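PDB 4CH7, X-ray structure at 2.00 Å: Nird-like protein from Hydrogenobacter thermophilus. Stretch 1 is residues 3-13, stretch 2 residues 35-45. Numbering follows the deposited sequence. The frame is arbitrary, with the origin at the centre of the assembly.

Stretch 1 (3-13) NEFDKILKIIQ
Stretch 2 35-45: GKLLKTIEKLV

Both stretches are helical. In stretch 1 the helix runs from Glu4 to Ile11. Phi is near -60° and psi near -45° from Glu4 to Lys10, and Ile11 is at -80/-27. Stretch 2, Gly35 to Val45, is helical throughout and belongs to a helix that extends beyond both ends. Phi is about -50° to -66° and psi about -33° to -57° from Gly35 to Leu44; Val45 is at -86/-33. The two axes come within 10.6 Å. Their N-to-C directions make an angle of 78°, with a signed crossing angle of -78°, so the helices cross steeply. The contact buries 438 Å², both sides summed. Three CA to CA distances set the register: Ile8 to Leu37 7.4 Å, Leu9 to Leu44 7.7 Å, and Phe5 to Thr40 7.9 Å.

Gly35 makes no contact with stretch 1. Its O accepts the backbone hydrogen bond from Lys39 N at 3.1 Å. Lys36 points toward stretch 1 with a fully extended side chain, all four chi angles t. Its NZ lies 3.5 Å from Glu4 OE2, a salt bridge with a weak hydrogen bond from the ammonium group to the carboxylate. Glu4 also points toward its partner, with chi1 m, chi2 t and chi3 10°. Glu4 OE1 is 3.3 Å from Lys36 CE.

Leu37 starts sideways, but its end comes nearer. With chi1 t and chi2 p, its CD1 reaches Ile8 CG1 at 3.7 Å. Leu38 and Lys39 are out of reach of stretch 1.

Thr40 points toward stretch 1 with chi1 m. Its OG1 donates to Lys36 O at 2.9 Å, one turn back, so the hydroxyl is satisfied within its own helix. Its methyl CG2 meets Ile8 CD1 at 3.6 Å.

Ile41 leaves its backbone sideways, but its end comes nearer, with chi1 and chi2 both m. Its CD1 lies 3.5 Å from Ile8 CG2 and also 3.5 Å from Ile12 CG2. One methyl thus touches two isoleucines a turn apart. Ile12, just past the helix, points toward stretch 2 with chi1 p and chi2 t.

Glu42 and Lys43 do not reach stretch 1. Leu44 points toward it, with chi1 m and chi2 109°, between wells, and has 80 Å² covered. Its CD2 is 3.7 Å from Leu9 CD1 and 3.8 Å from Phe5 CE1, approaching the Phe5 ring obliquely. Its CD1 is 4.4 Å from Ile8 CG2. Phe5 starts sideways, but its end comes nearer, with chi1 155° and chi2 81°; Leu9 points sideways with chi1 t and chi2 p. Val45 makes no contact, and its N donates to Ile41 O at 3.1 Å.

Ile8 is the knob of the packing. It points toward stretch 2. With chi1 m and chi2 t it sits in a hole formed by Leu37, Thr40, Ile41 and Leu44. These contacts are van der Waals packing of apolar groups.

Within stretch 1, Asn3 OD1 accepts a weak hydrogen bond from Phe5 N at 2.8 Å. Past the helix, Gln13 NE2 donates to Leu9 O at 2.6 Å.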

# COMPACT_ATOMS: atom_id res chain seq x y z
N ASN A 3 20.47 -24.79 2.09
CA ASN A 3 19.23 -25.26 2.70
C ASN A 3 18.04 -25.07 1.77
O ASN A 3 17.89 -24.01 1.15
CB ASN A 3 19.00 -24.55 4.04
CG ASN A 3 17.93 -25.22 4.89
OD1 ASN A 3 16.86 -25.58 4.40
ND2 ASN A 3 18.23 -25.39 6.17
N GLU A 4 17.19 -26.09 1.68
CA GLU A 4 15.99 -26.04 0.86
C GLU A 4 15.06 -24.93 1.32
O GLU A 4 14.63 -24.10 0.52
CB GLU A 4 15.23 -27.37 0.90
CG GLU A 4 15.90 -28.52 0.15
CD GLU A 4 14.96 -29.70 -0.03
OE1 GLU A 4 13.76 -29.55 0.25
OE2 GLU A 4 15.43 -30.77 -0.46
N PHE A 5 14.75 -24.93 2.61
CA PHE A 5 13.94 -23.89 3.23
C PHE A 5 14.43 -22.50 2.83
O PHE A 5 13.65 -21.66 2.38
CB PHE A 5 13.96 -24.03 4.75
CG PHE A 5 13.68 -22.75 5.48
CD1 PHE A 5 12.37 -22.32 5.67
CD2 PHE A 5 14.72 -21.99 6.00
CE1 PHE A 5 12.11 -21.14 6.35
CE2 PHE A 5 14.46 -20.81 6.67
CZ PHE A 5 13.15 -20.39 6.85
N ASP A 6 15.73 -22.28 3.01
CA ASP A 6 16.35 -21.01 2.68
C ASP A 6 16.26 -20.68 1.19
O ASP A 6 15.97 -19.54 0.82
CB ASP A 6 17.82 -21.01 3.13
CG ASP A 6 17.98 -20.91 4.63
OD1 ASP A 6 17.84 -21.94 5.32
OD2 ASP A 6 18.24 -19.79 5.12
N LYS A 7 16.50 -21.67 0.34
CA LYS A 7 16.44 -21.48 -1.11
C LYS A 7 15.02 -21.20 -1.60
O LYS A 7 14.81 -20.35 -2.47
CB LYS A 7 16.99 -22.71 -1.84
CG LYS A 7 18.46 -22.62 -2.20
CD LYS A 7 18.90 -23.86 -2.96
CE LYS A 7 18.63 -25.12 -2.16
NZ LYS A 7 19.01 -26.34 -2.90
N ILE A 8 14.05 -21.92 -1.05
CA ILE A 8 12.65 -21.77 -1.42
C ILE A 8 12.11 -20.42 -0.96
O ILE A 8 11.49 -19.69 -1.73
CB ILE A 8 11.79 -22.88 -0.82
CG1 ILE A 8 12.13 -24.23 -1.45
CG2 ILE A 8 10.32 -22.59 -1.00
CD1 ILE A 8 11.44 -25.39 -0.79
N LEU A 9 12.33 -20.12 0.32
CA LEU A 9 11.93 -18.85 0.91
C LEU A 9 12.48 -17.68 0.10
O LEU A 9 11.77 -16.71 -0.16
CB LEU A 9 12.43 -18.75 2.36
CG LEU A 9 12.29 -17.38 3.01
CD1 LEU A 9 10.83 -17.02 3.17
CD2 LEU A 9 13.02 -17.32 4.35
N LYS A 10 13.74 -17.79 -0.29
CA LYS A 10 14.41 -16.76 -1.08
C LYS A 10 13.79 -16.61 -2.47
O LYS A 10 13.62 -15.49 -2.96
CB LYS A 10 15.90 -17.09 -1.21
CG LYS A 10 16.68 -16.16 -2.13
CD LYS A 10 18.09 -16.66 -2.38
CE LYS A 10 18.89 -15.68 -3.22
NZ LYS A 10 18.26 -15.44 -4.55
N ILE A 11 13.45 -17.73 -3.10
CA ILE A 11 13.03 -17.72 -4.51
C ILE A 11 11.57 -17.29 -4.73
O ILE A 11 11.24 -16.76 -5.80
CB ILE A 11 13.30 -19.09 -5.19
CG1 ILE A 11 13.40 -18.94 -6.71
CG2 ILE A 11 12.24 -20.12 -4.81
CD1 ILE A 11 13.75 -20.22 -7.45
N ILE A 12 10.71 -17.50 -3.74
CA ILE A 12 9.31 -17.12 -3.87
C ILE A 12 9.08 -15.65 -3.52
O ILE A 12 7.96 -15.14 -3.60
CB ILE A 12 8.40 -17.99 -2.98
CG1 ILE A 12 8.78 -17.84 -1.51
CG2 ILE A 12 8.48 -19.43 -3.42
CD1 ILE A 12 7.91 -18.65 -0.56
N GLN A 13 10.16 -14.97 -3.14
CA GLN A 13 10.12 -13.54 -2.90
C GLN A 13 10.58 -12.80 -4.15
O GLN A 13 10.37 -11.60 -4.29
CB GLN A 13 11.00 -13.17 -1.71
CG GLN A 13 10.54 -13.77 -0.39
CD GLN A 13 11.50 -13.50 0.75
OE1 GLN A 13 11.72 -12.36 1.14
NE2 GLN A 13 12.08 -14.56 1.29
N GLY A 35 6.08 -31.06 -6.48
CA GLY A 35 5.12 -31.34 -5.44
C GLY A 35 5.68 -31.04 -4.07
O GLY A 35 4.99 -30.50 -3.20
N LYS A 36 6.95 -31.38 -3.87
CA LYS A 36 7.65 -31.09 -2.63
C LYS A 36 7.82 -29.58 -2.43
O LYS A 36 7.65 -29.07 -1.32
CB LYS A 36 9.01 -31.79 -2.59
CG LYS A 36 9.80 -31.48 -1.33
CD LYS A 36 11.01 -32.39 -1.19
CE LYS A 36 11.75 -32.10 0.10
NZ LYS A 36 12.91 -33.01 0.30
N LEU A 37 8.16 -28.88 -3.51
CA LEU A 37 8.26 -27.42 -3.46
C LEU A 37 6.93 -26.81 -3.03
O LEU A 37 6.89 -25.98 -2.13
CB LEU A 37 8.68 -26.85 -4.82
CG LEU A 37 8.56 -25.32 -4.95
CD1 LEU A 37 9.52 -24.64 -3.99
CD2 LEU A 37 8.79 -24.85 -6.37
N LEU A 38 5.86 -27.26 -3.68
CA LEU A 38 4.51 -26.76 -3.40
C LEU A 38 4.10 -26.89 -1.94
O LEU A 38 3.74 -25.90 -1.29
CB LEU A 38 3.49 -27.46 -4.30
CG LEU A 38 3.38 -26.93 -5.73
CD1 LEU A 38 2.29 -27.65 -6.50
CD2 LEU A 38 3.12 -25.44 -5.71
N LYS A 39 4.14 -28.12 -1.42
CA LYS A 39 3.74 -28.38 -0.03
C LYS A 39 4.58 -27.58 0.96
O LYS A 39 4.08 -27.14 2.00
CB LYS A 39 3.80 -29.88 0.28
CG LYS A 39 3.46 -30.22 1.72
CD LYS A 39 3.38 -31.72 1.96
CE LYS A 39 3.36 -32.03 3.45
NZ LYS A 39 4.63 -31.63 4.11
N THR A 40 5.85 -27.38 0.63
CA THR A 40 6.73 -26.55 1.45
C THR A 40 6.24 -25.09 1.51
O THR A 40 6.16 -24.52 2.60
CB THR A 40 8.20 -26.62 1.00
OG1 THR A 40 8.69 -27.96 1.16
CG2 THR A 40 9.06 -25.68 1.83
N ILE A 41 5.91 -24.51 0.36
CA ILE A 41 5.39 -23.14 0.29
C ILE A 41 4.23 -22.94 1.25
O ILE A 41 4.15 -21.94 1.96
CB ILE A 41 4.84 -22.77 -1.11
CG1 ILE A 41 5.82 -23.17 -2.22
CG2 ILE A 41 4.53 -21.28 -1.18
CD1 ILE A 41 7.08 -22.37 -2.23
N GLU A 42 3.32 -23.92 1.25
CA GLU A 42 2.15 -23.88 2.12
C GLU A 42 2.57 -23.73 3.57
O GLU A 42 2.02 -22.89 4.29
CB GLU A 42 1.33 -25.16 1.95
CG GLU A 42 0.95 -25.48 0.51
CD GLU A 42 0.07 -26.71 0.40
OE1 GLU A 42 0.03 -27.50 1.37
OE2 GLU A 42 -0.59 -26.89 -0.65
N LYS A 43 3.54 -24.54 4.00
CA LYS A 43 4.08 -24.46 5.35
C LYS A 43 4.53 -23.04 5.69
O LYS A 43 4.21 -22.53 6.76
CB LYS A 43 5.27 -25.41 5.51
CG LYS A 43 4.91 -26.86 5.74
CD LYS A 43 6.16 -27.68 5.99
CE LYS A 43 5.84 -29.14 6.28
NZ LYS A 43 7.07 -29.97 6.37
N LEU A 44 5.25 -22.42 4.77
CA LEU A 44 5.75 -21.07 4.99
C LEU A 44 4.63 -20.04 5.14
O LEU A 44 4.77 -19.09 5.90
CB LEU A 44 6.76 -20.66 3.91
CG LEU A 44 8.14 -21.32 3.99
CD1 LEU A 44 8.34 -22.33 2.88
CD2 LEU A 44 9.25 -20.29 3.98
N VAL A 45 3.52 -20.23 4.42
CA VAL A 45 2.37 -19.34 4.56
C VAL A 45 1.45 -19.78 5.71
O VAL A 45 0.85 -18.95 6.38
CB VAL A 45 1.57 -19.15 3.24
CG1 VAL A 45 2.50 -18.77 2.10
CG2 VAL A 45 0.76 -20.38 2.89